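Local structure of aldehyde dehydrogenase (Burkholderia cenocepacia, 4O6R) at residues A[9-19]-A[187-197]. The protein probably oxidises aldehydes with NAD(P)+ as cofactor, as aldehyde dehydrogenases do, and binds adenosine monophosphate. Residues are numbered along the deposited sequence; the frame is centred on the assembly and turned at random.
Sequences MQTQLFIDGRF and LSTLRIVELMA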
ATOM      1  N   MET A   9     -13.057 -43.190   2.893  1.00 26.37           N
ATOM      2  CA  MET A   9     -12.436 -42.269   3.840  1.00 24.75           C
ATOM      3  C   MET A   9     -10.918 -42.470   3.845  1.00 22.14           C
ATOM      4  O   MET A   9     -10.449 -43.554   4.149  1.00 19.56           O
ATOM      5  CB  MET A   9     -13.000 -42.536   5.225  1.00 25.12           C
ATOM      6  CG  MET A   9     -12.494 -41.618   6.314  1.00 25.49           C
ATOM      7  SD  MET A   9     -13.190 -42.070   7.908  1.00 28.67           S
ATOM      8  CE  MET A   9     -14.887 -41.583   7.665  1.00 27.43           C
ATOM      9  N   GLN A  10     -10.151 -41.442   3.491  1.00 20.06           N
ATOM     10  CA  GLN A  10      -8.689 -41.564   3.512  1.00 19.60           C
ATOM     11  C   GLN A  10      -8.184 -41.457   4.935  1.00 17.24           C
ATOM     12  O   GLN A  10      -8.669 -40.627   5.703  1.00 16.32           O
ATOM     13  CB  GLN A  10      -8.038 -40.456   2.689  1.00 21.31           C
ATOM     14  CG  GLN A  10      -8.431 -40.444   1.220  1.00 22.77           C
ATOM     15  CD  GLN A  10      -7.932 -41.649   0.439  1.00 23.65           C
ATOM     16  OE1 GLN A  10      -7.128 -42.439   0.903  1.00 23.57           O
ATOM     17  NE2 GLN A  10      -8.390 -41.757  -0.787  1.00 28.37           N
ATOM     18  N   THR A  11      -7.199 -42.274   5.280  1.00 15.23           N
ATOM     19  CA  THR A  11      -6.679 -42.326   6.628  1.00 14.55           C
ATOM     20  C   THR A  11      -5.156 -42.310   6.702  1.00 14.03           C
ATOM     21  O   THR A  11      -4.597 -42.330   7.780  1.00 13.91           O
ATOM     22  CB  THR A  11      -7.145 -43.612   7.323  1.00 15.14           C
ATOM     23  OG1 THR A  11      -6.589 -44.722   6.612  1.00 14.19           O
ATOM     24  CG2 THR A  11      -8.664 -43.701   7.354  1.00 15.18           C
ATOM     25  N   GLN A  12      -4.482 -42.299   5.569  1.00 13.97           N
ATOM     26  CA  GLN A  12      -3.030 -42.339   5.542  1.00 13.89           C
ATOM     27  C   GLN A  12      -2.384 -40.930   5.499  1.00 12.70           C
ATOM     28  O   GLN A  12      -3.055 -39.939   5.293  1.00 13.04           O
ATOM     29  CB  GLN A  12      -2.599 -43.151   4.324  1.00 14.55           C
ATOM     30  CG  GLN A  12      -3.015 -44.623   4.355  1.00 15.66           C
ATOM     31  CD  GLN A  12      -2.921 -45.256   2.980  1.00 16.15           C
ATOM     32  OE1 GLN A  12      -3.618 -44.853   2.053  1.00 17.58           O
ATOM     33  NE2 GLN A  12      -2.035 -46.229   2.836  1.00 16.64           N
ATOM     34  N   LEU A  13      -1.070 -40.879   5.670  1.00 12.27           N
ATOM     35  CA  LEU A  13      -0.287 -39.672   5.449  1.00 11.45           C
ATOM     36  C   LEU A  13      -0.380 -39.321   3.993  1.00 11.49           C
ATOM     37  O   LEU A  13      -0.606 -40.198   3.135  1.00 11.53           O
ATOM     38  CB  LEU A  13       1.191 -39.870   5.813  1.00 11.38           C
ATOM     39  CG  LEU A  13       1.570 -40.575   7.116  1.00 11.33           C
ATOM     40  CD1 LEU A  13       3.068 -40.542   7.355  1.00 11.76           C
ATOM     41  CD2 LEU A  13       0.822 -40.024   8.298  1.00 11.51           C
ATOM     42  N   PHE A  14      -0.236 -38.040   3.678  1.00 11.01           N
ATOM     43  CA  PHE A  14      -0.215 -37.621   2.280  1.00 10.53           C
ATOM     44  C   PHE A  14       1.116 -36.964   2.053  1.00 10.59           C
ATOM     45  O   PHE A  14       1.399 -35.896   2.631  1.00 10.57           O
ATOM     46  CB  PHE A  14      -1.341 -36.685   1.931  1.00 10.64           C
ATOM     47  CG  PHE A  14      -1.483 -36.440   0.450  1.00 10.76           C
ATOM     48  CD1 PHE A  14      -0.803 -35.403  -0.176  1.00 11.05           C
ATOM     49  CD2 PHE A  14      -2.296 -37.257  -0.332  1.00 10.99           C
ATOM     50  CE1 PHE A  14      -0.948 -35.167  -1.531  1.00 11.27           C
ATOM     51  CE2 PHE A  14      -2.452 -37.021  -1.688  1.00 11.12           C
ATOM     52  CZ  PHE A  14      -1.775 -35.982  -2.293  1.00 11.20           C
ATOM     53  N   ILE A  15       1.950 -37.611   1.237  1.00 10.12           N
ATOM     54  CA  ILE A  15       3.317 -37.184   1.047  1.00 10.11           C
ATOM     55  C   ILE A  15       3.651 -37.323  -0.425  1.00  9.47           C
ATOM     56  O   ILE A  15       3.428 -38.379  -1.042  1.00  9.87           O
ATOM     57  CB  ILE A  15       4.294 -38.013   1.887  1.00 10.26           C
ATOM     58  CG1 ILE A  15       4.054 -37.760   3.349  1.00 10.67           C
ATOM     59  CG2 ILE A  15       5.746 -37.714   1.546  1.00 10.48           C
ATOM     60  CD1 ILE A  15       4.948 -38.549   4.242  1.00 11.31           C
ATOM     61  N   ASP A  16       4.183 -36.248  -0.981  1.00 15.39           N
ATOM     62  CA  ASP A  16       4.623 -36.228  -2.361  1.00 15.11           C
ATOM     63  C   ASP A  16       3.516 -36.740  -3.283  1.00 14.77           C
ATOM     64  O   ASP A  16       3.765 -37.521  -4.179  1.00 14.89           O
ATOM     65  CB  ASP A  16       5.916 -37.039  -2.525  1.00 15.90           C
ATOM     66  CG  ASP A  16       6.786 -36.536  -3.667  1.00 16.28           C
ATOM     67  OD1 ASP A  16       6.519 -35.456  -4.228  1.00 15.86           O
ATOM     68  OD2 ASP A  16       7.764 -37.222  -3.982  1.00 16.95           O
ATOM     69  N   GLY A  17       2.297 -36.262  -3.067  1.00 13.74           N
ATOM     70  CA  GLY A  17       1.207 -36.508  -4.009  1.00 13.81           C
ATOM     71  C   GLY A  17       0.510 -37.836  -3.841  1.00 13.99           C
ATOM     72  O   GLY A  17      -0.400 -38.128  -4.597  1.00 14.26           O
ATOM     73  N   ARG A  18       0.886 -38.606  -2.819  1.00 13.89           N
ATOM     74  CA  ARG A  18       0.385 -39.962  -2.649  1.00 14.46           C
ATOM     75  C   ARG A  18      -0.030 -40.196  -1.183  1.00 14.09           C
ATOM     76  O   ARG A  18       0.606 -39.668  -0.248  1.00 13.21           O
ATOM     77  CB  ARG A  18       1.473 -40.984  -3.093  1.00 15.15           C
ATOM     78  N   PHE A  19      -1.092 -40.994  -0.986  1.00 14.38           N
ATOM     79  CA  PHE A  19      -1.445 -41.448   0.344  1.00 14.63           C
ATOM     80  C   PHE A  19      -0.594 -42.646   0.726  1.00 15.22           C
ATOM     81  O   PHE A  19      -0.586 -43.636   0.019  1.00 15.89           O
ATOM     82  CB  PHE A  19      -2.924 -41.807   0.448  1.00 14.92           C
ATOM     83  CG  PHE A  19      -3.805 -40.626   0.624  1.00 14.42           C
ATOM     84  CD1 PHE A  19      -3.918 -40.019   1.857  1.00 14.11           C
ATOM     85  CD2 PHE A  19      -4.536 -40.120  -0.439  1.00 14.58           C
ATOM     86  CE1 PHE A  19      -4.746 -38.933   2.040  1.00 13.60           C
ATOM     87  CE2 PHE A  19      -5.358 -39.020  -0.267  1.00 14.16           C
ATOM     88  CZ  PHE A  19      -5.462 -38.431   0.976  1.00 13.77           C
ATOM     89  N   LEU A 187      -9.390 -36.111  10.090  1.00 12.03           N
ATOM     90  CA  LEU A 187     -10.011 -36.723   8.911  1.00 12.18           C
ATOM     91  C   LEU A 187     -10.372 -35.730   7.786  1.00 12.00           C
ATOM     92  O   LEU A 187     -10.124 -36.002   6.600  1.00 12.00           O
ATOM     93  CB  LEU A 187     -11.206 -37.554   9.330  1.00 12.62           C
ATOM     94  CG  LEU A 187     -10.858 -38.738  10.242  1.00 12.95           C
ATOM     95  CD1 LEU A 187     -12.105 -39.454  10.681  1.00 13.35           C
ATOM     96  CD2 LEU A 187      -9.917 -39.710   9.542  1.00 13.14           C
ATOM     97  N   SER A 188     -10.904 -34.567   8.143  1.00 11.80           N
ATOM     98  CA  SER A 188     -11.299 -33.592   7.126  1.00 11.53           C
ATOM     99  C   SER A 188     -10.074 -33.025   6.385  1.00 11.14           C
ATOM    100  O   SER A 188     -10.145 -32.752   5.188  1.00 11.13           O
ATOM    101  CB  SER A 188     -12.192 -32.512   7.760  1.00 11.56           C
ATOM    102  OG  SER A 188     -11.441 -31.715   8.658  1.00 11.64           O
ATOM    103  N   THR A 189      -8.931 -32.929   7.065  1.00 10.77           N
ATOM    104  CA  THR A 189      -7.704 -32.461   6.465  1.00 10.53           C
ATOM    105  C   THR A 189      -7.195 -33.402   5.374  1.00 10.74           C
ATOM    106  O   THR A 189      -6.714 -32.975   4.327  1.00 10.58           O
ATOM    107  CB  THR A 189      -6.621 -32.289   7.550  1.00 10.35           C
ATOM    108  OG1 THR A 189      -7.088 -31.350   8.510  1.00 10.22           O
ATOM    109  CG2 THR A 189      -5.331 -31.769   6.942  1.00 10.21           C
ATOM    110  N   LEU A 190      -7.314 -34.694   5.634  1.00 11.15           N
ATOM    111  CA  LEU A 190      -6.970 -35.700   4.651  1.00 11.42           C
ATOM    112  C   LEU A 190      -7.914 -35.621   3.424  1.00 11.62           C
ATOM    113  O   LEU A 190      -7.487 -35.839   2.304  1.00 11.40           O
ATOM    114  CB  LEU A 190      -6.985 -37.082   5.311  1.00 11.72           C
ATOM    115  CG  LEU A 190      -5.953 -37.263   6.421  1.00 11.72           C
ATOM    116  CD1 LEU A 190      -5.981 -38.688   6.934  1.00 12.16           C
ATOM    117  CD2 LEU A 190      -4.553 -36.974   5.904  1.00 11.55           C
ATOM    118  N   ARG A 191      -9.194 -35.315   3.629  1.00 11.95           N
ATOM    119  CA  ARG A 191     -10.098 -35.093   2.498  1.00 12.38           C
ATOM    120  C   ARG A 191      -9.754 -33.821   1.719  1.00 11.79           C
ATOM    121  O   ARG A 191      -9.804 -33.815   0.494  1.00 11.47           O
ATOM    122  CB  ARG A 191     -11.563 -35.056   2.963  1.00 13.23           C
ATOM    123  CG  ARG A 191     -12.615 -34.883   1.864  1.00 14.24           C
ATOM    124  CD  ARG A 191     -12.518 -35.937   0.767  1.00 15.53           C
ATOM    125  NE  ARG A 191     -13.561 -35.740  -0.259  1.00 16.71           N
ATOM    126  CZ  ARG A 191     -13.413 -35.912  -1.570  1.00 17.74           C
ATOM    127  NH1 ARG A 191     -12.252 -36.325  -2.090  1.00 18.36           N
ATOM    128  NH2 ARG A 191     -14.448 -35.677  -2.377  1.00 18.44           N
ATOM    129  N   ILE A 192      -9.386 -32.749   2.432  1.00 11.28           N
ATOM    130  CA  ILE A 192      -8.957 -31.523   1.775  1.00 10.84           C
ATOM    131  C   ILE A 192      -7.768 -31.791   0.850  1.00 10.72           C
ATOM    132  O   ILE A 192      -7.766 -31.341  -0.290  1.00 10.51           O
ATOM    133  CB  ILE A 192      -8.616 -30.426   2.802  1.00 10.58           C
ATOM    134  CG1 ILE A 192      -9.889 -29.895   3.433  1.00 10.67           C
ATOM    135  CG2 ILE A 192      -7.808 -29.275   2.192  1.00 10.35           C
ATOM    136  CD1 ILE A 192     -10.826 -29.201   2.444  1.00 10.85           C
ATOM    137  N   VAL A 193      -6.746 -32.497   1.324  1.00 10.82           N
ATOM    138  CA  VAL A 193      -5.567 -32.675   0.482  1.00 10.84           C
ATOM    139  C   VAL A 193      -5.876 -33.581  -0.685  1.00 11.39           C
ATOM    140  O   VAL A 193      -5.262 -33.438  -1.752  1.00 11.38           O
ATOM    141  CB  VAL A 193      -4.307 -33.102   1.266  1.00 10.70           C
ATOM    142  CG1 VAL A 193      -4.387 -34.560   1.672  1.00 11.01           C
ATOM    143  CG2 VAL A 193      -3.061 -32.847   0.437  1.00 10.53           C
ATOM    144  N   GLU A 194      -6.808 -34.513  -0.497  1.00 11.93           N
ATOM    145  CA  GLU A 194      -7.313 -35.325  -1.606  1.00 12.70           C
ATOM    146  C   GLU A 194      -7.960 -34.434  -2.673  1.00 12.37           C
ATOM    147  O   GLU A 194      -7.706 -34.614  -3.873  1.00 12.20           O
ATOM    148  CB  GLU A 194      -8.320 -36.381  -1.110  1.00 13.48           C
ATOM    149  CG  GLU A 194      -8.651 -37.403  -2.181  1.00 14.61           C
ATOM    150  CD  GLU A 194      -9.602 -38.453  -1.710  1.00 15.51           C
ATOM    151  OE1 GLU A 194     -10.479 -38.162  -0.859  1.00 16.15           O
ATOM    152  OE2 GLU A 194      -9.459 -39.581  -2.213  1.00 16.79           O
ATOM    153  N   LEU A 195      -8.782 -33.470  -2.246  1.00 11.90           N
ATOM    154  CA  LEU A 195      -9.377 -32.524  -3.199  1.00 11.82           C
ATOM    155  C   LEU A 195      -8.308 -31.690  -3.879  1.00 11.54           C
ATOM    156  O   LEU A 195      -8.400 -31.447  -5.074  1.00 11.47           O
ATOM    157  CB  LEU A 195     -10.411 -31.590  -2.546  1.00 11.74           C
ATOM    158  CG  LEU A 195     -11.668 -32.280  -2.023  1.00 12.07           C
ATOM    159  CD1 LEU A 195     -12.561 -31.349  -1.214  1.00 12.06           C
ATOM    160  CD2 LEU A 195     -12.444 -32.870  -3.174  1.00 12.45           C
ATOM    161  N   MET A 196      -7.307 -31.240  -3.115  1.00 11.27           N
ATOM    162  CA  MET A 196      -6.163 -30.542  -3.691  1.00 11.13           C
ATOM    163  C   MET A 196      -5.511 -31.324  -4.839  1.00 11.60           C
ATOM    164  O   MET A 196      -5.240 -30.760  -5.908  1.00 11.41           O
ATOM    165  CB  MET A 196      -5.131 -30.207  -2.597  1.00 10.99           C
ATOM    166  CG  MET A 196      -5.600 -29.103  -1.662  1.00 10.79           C
ATOM    167  SD  MET A 196      -4.396 -28.930  -0.340  1.00 10.63           S
ATOM    168  CE  MET A 196      -4.689 -27.226   0.129  1.00 10.34           C
ATOM    169  N   ALA A 197      -5.301 -32.628  -4.643  1.00 11.98           N
ATOM    170  CA  ALA A 197      -4.725 -33.461  -5.675  1.00 12.59           C
ATOM    171  C   ALA A 197      -5.664 -33.506  -6.863  1.00 13.21           C
ATOM    172  O   ALA A 197      -5.232 -33.359  -8.011  1.00 13.00           O
ATOM    173  CB  ALA A 197      -4.467 -34.867  -5.143  1.00 12.99           C
TER
HETATM  174  O   HOH W   1     -10.525 -38.672   5.722  1.00 13.00           O
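Gln10 passes over helix 187-199 with its CA 6.2 Å from that of Leu190, and the chain then runs on into a hairpin, strands 13-15 and 18-20 joined by a type I' turn, that lies over the next helical turns. Phe14 points its CB at the helix; with CG anti to the backbone N (chi1 -170°), the ring lies across Val193, whose CG2 sits over one face, 3.9 Å from the centroid, in a CH-pi contact. Phe19 comes edge-on instead: its CZ is 3.5 Å from Leu190 O, close to the ring plane, while Phe14 CD2 covers one face and Gln10 OE1 lies above the other. Leu190 pushes its methyls against the backbone of 10-12, CD2 reaching Gln12 O, buried without a polar partner, at 3.4 Å. On the outer flank Gln10 NE2 donates to Glu194 OE2 (2.8 Å), arriving from above the carboxylate plane, the amide and carboxylate planes being 85° apart. Glu194 OE1 takes Arg191 NH1 in a salt bridge, and Arg191 also pairs with Glu198. One water donates to both Gln10 O and Leu187 O. Apolar packing thus holds the hairpin to this Rossmann-type domain helix, while polar bonds along one partly exposed side fix the Gln10 end.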